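Local coordinates for kelch-like protein 7 (Homo sapiens, PDB 3II7) that serves as substrate-specific adapter of a CUL3-RBX1 E3 ubiquitin ligase, the part described here being its kelch-repeat propeller domain, at residues Y105-S110 against H143-A148; N114-L119 against L137-S142. One frame throughout, in Å; residues are numbered along the deposited sequence.

From the N terminus, the chain first passes through 105-110, the last part of strand 103-107 with the double glycine G108-G109. It loops through 114-119, makes strands 120-124 and 129-133, and returns through 137-142. Contact 2 closes there, joining the loops on either side of those two strands. The chain runs straight on into 143-148, where contact 1 closes, so the shorter loop lies wholly within the longer one. Contact 1 ties strand 103-107 to strand 144-148 of the next four-stranded sheet; contact 2 holds the loops further from the chain's centre. They meet at G109, whose N and O probably hydrogen-bond to R140 O and L117 N.

Contact 1 of 2, residues Y105-S110 against H143-A148; sequences YTSGGS and HGMVEA
S107 OG and H143 CG both lie between their own backbone N and carbonyl carbon (chi1 65° and 54°), a crowded position that sets them facing each other across the contact, and chi2 of H143 (-61°) turns the ring so that NE2 meets the hydroxyl. OG and NE2 of H143 hydrogen-bond at 2.8 Å; either could be the donor. The hydroxyl meets the ring at its edge, near its plane. S107 O lies in the plane at the same edge, 3.0 Å from H143 NE2. M145 reaches the hydroxyl too: its SD is 3.2 Å from S107 OG. A bend at chi3 places M145 CE 3.5 Å from Y105 O, and the same methyl packs on Y105 CB at 4.3 Å. G108 passes the imidazole with its CA 3.9 Å from H143 CE1. A side chain on G108 would run into that ring, and its positive phi also favours glycine. An alanine in place of H143 removes the imidazole, which would probably leave the S107 hydroxyl without this mate and open a gap beside G108. The strands here are not paired: their axes stay 8.9 Å apart, and side chains fill the interval. A96 of strand 96-100 touches S107, H143 and M145, while F120 packs on S107 and M145. G108 O accepts a hydrogen bond from R92. A buried seam between consecutive four-stranded blades, beside the double glycine that follows a blade's second strand, is characteristic of the kelch beta-propeller.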
# COMPACT_ATOMS: atom_id res chain seq x y z
N TYR A 105 1.76 11.82 -2.19
CA TYR A 105 3.01 11.44 -2.83
C TYR A 105 2.87 10.13 -3.59
O TYR A 105 2.15 9.22 -3.16
CB TYR A 105 4.14 11.30 -1.79
CG TYR A 105 4.48 12.59 -1.07
CD1 TYR A 105 5.52 13.39 -1.51
CD2 TYR A 105 3.76 12.99 0.05
CE1 TYR A 105 5.84 14.57 -0.86
CE2 TYR A 105 4.09 14.19 0.72
CZ TYR A 105 5.13 14.96 0.24
OH TYR A 105 5.46 16.13 0.88
N THR A 106 3.51 10.10 -4.75
CA THR A 106 3.55 8.90 -5.61
C THR A 106 4.97 8.61 -5.97
O THR A 106 5.71 9.51 -6.33
CB THR A 106 2.66 9.08 -6.88
OG1 THR A 106 3.18 10.10 -7.72
CG2 THR A 106 1.21 9.44 -6.49
N SER A 107 5.37 7.34 -5.87
CA SER A 107 6.76 6.93 -6.12
C SER A 107 6.89 5.70 -6.94
O SER A 107 6.13 4.75 -6.82
CB SER A 107 7.51 6.68 -4.79
OG SER A 107 6.93 5.56 -4.11
N GLY A 108 7.93 5.71 -7.77
CA GLY A 108 8.32 4.54 -8.51
C GLY A 108 7.29 4.08 -9.50
O GLY A 108 6.52 4.89 -10.06
N GLY A 109 7.29 2.77 -9.74
CA GLY A 109 6.42 2.18 -10.77
C GLY A 109 7.14 2.02 -12.08
O GLY A 109 8.32 2.27 -12.17
N SER A 110 6.39 1.57 -13.10
CA SER A 110 6.94 1.24 -14.40
C SER A 110 6.07 1.86 -15.46
O SER A 110 4.86 1.94 -15.29
CB SER A 110 6.96 -0.30 -14.62
OG SER A 110 5.69 -0.88 -14.40
N HIS A 143 6.87 -1.79 -4.59
CA HIS A 143 7.37 -1.47 -3.27
C HIS A 143 6.26 -0.98 -2.36
O HIS A 143 5.19 -0.59 -2.80
CB HIS A 143 8.44 -0.36 -3.37
CG HIS A 143 7.97 0.87 -4.10
ND1 HIS A 143 7.57 0.83 -5.42
CD2 HIS A 143 7.84 2.16 -3.70
CE1 HIS A 143 7.18 2.04 -5.79
NE2 HIS A 143 7.37 2.87 -4.78
N GLY A 144 6.55 -0.97 -1.07
CA GLY A 144 5.68 -0.27 -0.10
C GLY A 144 6.12 1.14 0.17
O GLY A 144 7.33 1.47 0.10
N MET A 145 5.15 2.02 0.48
CA MET A 145 5.45 3.37 0.91
C MET A 145 4.49 3.77 1.99
O MET A 145 3.25 3.57 1.84
CB MET A 145 5.37 4.38 -0.23
CG MET A 145 5.94 5.78 0.14
SD MET A 145 6.32 6.93 -1.26
CE MET A 145 4.65 7.04 -1.90
N VAL A 146 5.02 4.29 3.10
CA VAL A 146 4.17 4.66 4.24
C VAL A 146 4.66 5.95 4.88
O VAL A 146 5.85 6.23 4.92
CB VAL A 146 4.13 3.51 5.29
CG1 VAL A 146 5.48 3.30 5.92
CG2 VAL A 146 3.06 3.75 6.35
N GLU A 147 3.72 6.73 5.35
CA GLU A 147 4.03 7.90 6.17
C GLU A 147 4.15 7.52 7.66
O GLU A 147 3.35 6.71 8.21
CB GLU A 147 2.98 8.96 5.98
CG GLU A 147 3.26 10.27 6.72
CD GLU A 147 2.72 10.31 8.18
OE1 GLU A 147 1.82 9.52 8.58
OE2 GLU A 147 3.17 11.19 8.90
N ALA A 148 5.15 8.08 8.31
CA ALA A 148 5.37 7.87 9.73
C ALA A 148 5.98 9.12 10.36
O ALA A 148 7.09 9.50 10.02
CB ALA A 148 6.29 6.63 9.97

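Contact 2 of 2, residues N114-L119 against L137-S142; sequences NSALYL and LTQRCS. With EDO (1,2-ethanediol), chain Q; EDO (1,2-ethanediol), chain X.
Q139 CB sits over the centre of the Y118 ring, 3.9 Å from its centroid and 7° off the ring normal, a CH-pi contact in one of two modelled tyrosine conformers. CG of Q139 lies between its backbone N and carbonyl carbon (chi1 69°), where it packs against A116 CB at 3.9 Å. The glutamine's NE2 ends 3.0 Å from A116 O. The backbones are joined by R140 N donating to L117 O, 3.1 Å away at 161°. The same oxygen takes a CA-H...O contact from Q139 CA at 3.3 Å. A water bridges Y118 OH and L137 O, donating to the latter at 2.9 Å. An ethanediol, probably from the crystallisation liquor, accepts from Y118 N through its O2, also at 2.9 Å; a second lies near N114 OD1 and A116 O. Further in, R140 anchors the 137-142 loop. Its NH2 forms a salt bridge with E172, and its NH1 binds G156 O and S170 O. The contact joins the loop between strands 103-107 and 120-124 to the one leading from strand 129-133 into strand 144-148 of the next blade, both in the third kelch repeat. The chemistry is thus split: the R140 guanidinium and the backbone N-H groups of L137 and T138 converge on E172 and would probably favour its ionised form, while toward solvent Y118 is met by a CH group and a water.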
# COMPACT_ATOMS: atom_id res chain seq x y z
N ASN A 114 10.42 0.63 -19.45
CA ASN A 114 11.22 0.82 -18.24
C ASN A 114 10.68 -0.07 -17.11
O ASN A 114 9.52 0.06 -16.70
CB ASN A 114 11.24 2.32 -17.86
CG ASN A 114 12.63 2.82 -17.43
OD1 ASN A 114 13.42 2.07 -16.85
ND2 ASN A 114 12.91 4.09 -17.70
N SER A 115 11.52 -0.98 -16.63
CA SER A 115 11.16 -1.92 -15.56
C SER A 115 10.84 -1.21 -14.24
O SER A 115 9.95 -1.64 -13.48
CB SER A 115 12.30 -2.91 -15.31
OG SER A 115 13.36 -2.27 -14.59
N ALA A 116 11.59 -0.14 -13.94
CA ALA A 116 11.34 0.59 -12.70
C ALA A 116 11.86 2.02 -12.73
O ALA A 116 12.93 2.27 -13.24
CB ALA A 116 11.91 -0.16 -11.51
N LEU A 117 11.10 2.94 -12.12
CA LEU A 117 11.45 4.35 -12.08
C LEU A 117 11.84 4.83 -10.68
O LEU A 117 11.44 4.24 -9.67
CB LEU A 117 10.24 5.17 -12.56
CG LEU A 117 9.74 4.97 -13.98
CD1 LEU A 117 8.57 5.91 -14.26
CD2 LEU A 117 10.83 5.20 -14.98
N TYR A 118 12.64 5.90 -10.63
CA TYR A 118 13.03 6.63 -9.42
C TYR A 118 12.02 7.76 -9.08
O TYR A 118 12.13 8.42 -8.04
CB TYR A 118 14.36 7.37 -9.66
CG TYR A 118 15.64 6.59 -9.99
CD1 TYR A 118 16.09 6.48 -11.30
CD2 TYR A 118 16.44 6.07 -8.99
CE1 TYR A 118 17.28 5.81 -11.59
CE2 TYR A 118 17.62 5.42 -9.27
CZ TYR A 118 18.03 5.30 -10.57
OH TYR A 118 19.21 4.65 -10.85
N LEU A 119 11.08 8.01 -9.99
CA LEU A 119 10.23 9.18 -10.02
C LEU A 119 9.42 9.37 -8.76
O LEU A 119 8.90 8.41 -8.19
CB LEU A 119 9.27 9.08 -11.22
CG LEU A 119 8.34 10.24 -11.52
CD1 LEU A 119 9.09 11.55 -11.79
CD2 LEU A 119 7.50 9.84 -12.73
N LEU A 137 16.54 7.24 -4.31
CA LEU A 137 17.94 6.79 -4.51
C LEU A 137 18.01 5.51 -5.38
O LEU A 137 18.98 5.32 -6.13
CB LEU A 137 18.60 6.55 -3.15
CG LEU A 137 18.76 7.82 -2.27
CD1 LEU A 137 19.17 7.48 -0.87
CD2 LEU A 137 19.80 8.76 -2.88
N THR A 138 16.99 4.64 -5.26
CA THR A 138 16.90 3.39 -6.04
C THR A 138 15.54 3.31 -6.69
O THR A 138 14.51 3.50 -6.03
CB THR A 138 17.08 2.16 -5.14
OG1 THR A 138 18.35 2.23 -4.44
CG2 THR A 138 16.96 0.86 -5.95
N GLN A 139 15.54 3.05 -7.99
CA GLN A 139 14.33 2.87 -8.73
C GLN A 139 13.63 1.61 -8.22
O GLN A 139 14.29 0.64 -7.82
CB GLN A 139 14.64 2.73 -10.23
CG GLN A 139 15.38 1.45 -10.60
CD GLN A 139 16.21 1.59 -11.86
OE1 GLN A 139 17.30 2.12 -11.82
NE2 GLN A 139 15.70 1.09 -12.98
N ARG A 140 12.30 1.62 -8.24
CA ARG A 140 11.54 0.47 -7.73
C ARG A 140 10.08 0.44 -8.19
O ARG A 140 9.50 1.46 -8.42
CB ARG A 140 11.60 0.40 -6.19
CG ARG A 140 11.25 1.59 -5.47
CD ARG A 140 11.61 1.45 -3.97
NE ARG A 140 12.96 1.91 -3.55
CZ ARG A 140 13.73 1.31 -2.64
NH1 ARG A 140 13.39 0.14 -2.11
NH2 ARG A 140 14.90 1.83 -2.31
N CYS A 141 9.56 -0.79 -8.38
CA CYS A 141 8.13 -1.11 -8.62
C CYS A 141 7.67 -2.07 -7.52
O CYS A 141 8.47 -2.88 -7.06
CB CYS A 141 7.96 -1.86 -9.94
SG CYS A 141 8.20 -0.91 -11.41
N SER A 142 6.38 -2.04 -7.19
CA SER A 142 5.77 -3.03 -6.30
C SER A 142 6.35 -2.96 -4.91
O SER A 142 6.33 -3.92 -4.18
CB SER A 142 5.94 -4.45 -6.87
OG SER A 142 5.38 -4.54 -8.17
C1 EDO Q . 13.06 9.34 -13.58
O1 EDO Q . 12.85 10.49 -12.74
C2 EDO Q . 12.47 8.15 -12.90
O2 EDO Q . 13.13 6.96 -13.25
C1 EDO X . 14.60 4.51 -14.36
O1 EDO X . 14.89 3.24 -14.97
C2 EDO X . 15.45 5.61 -14.99
O2 EDO X . 16.81 5.18 -15.12
O HOH W 1 20.38 3.70 -8.14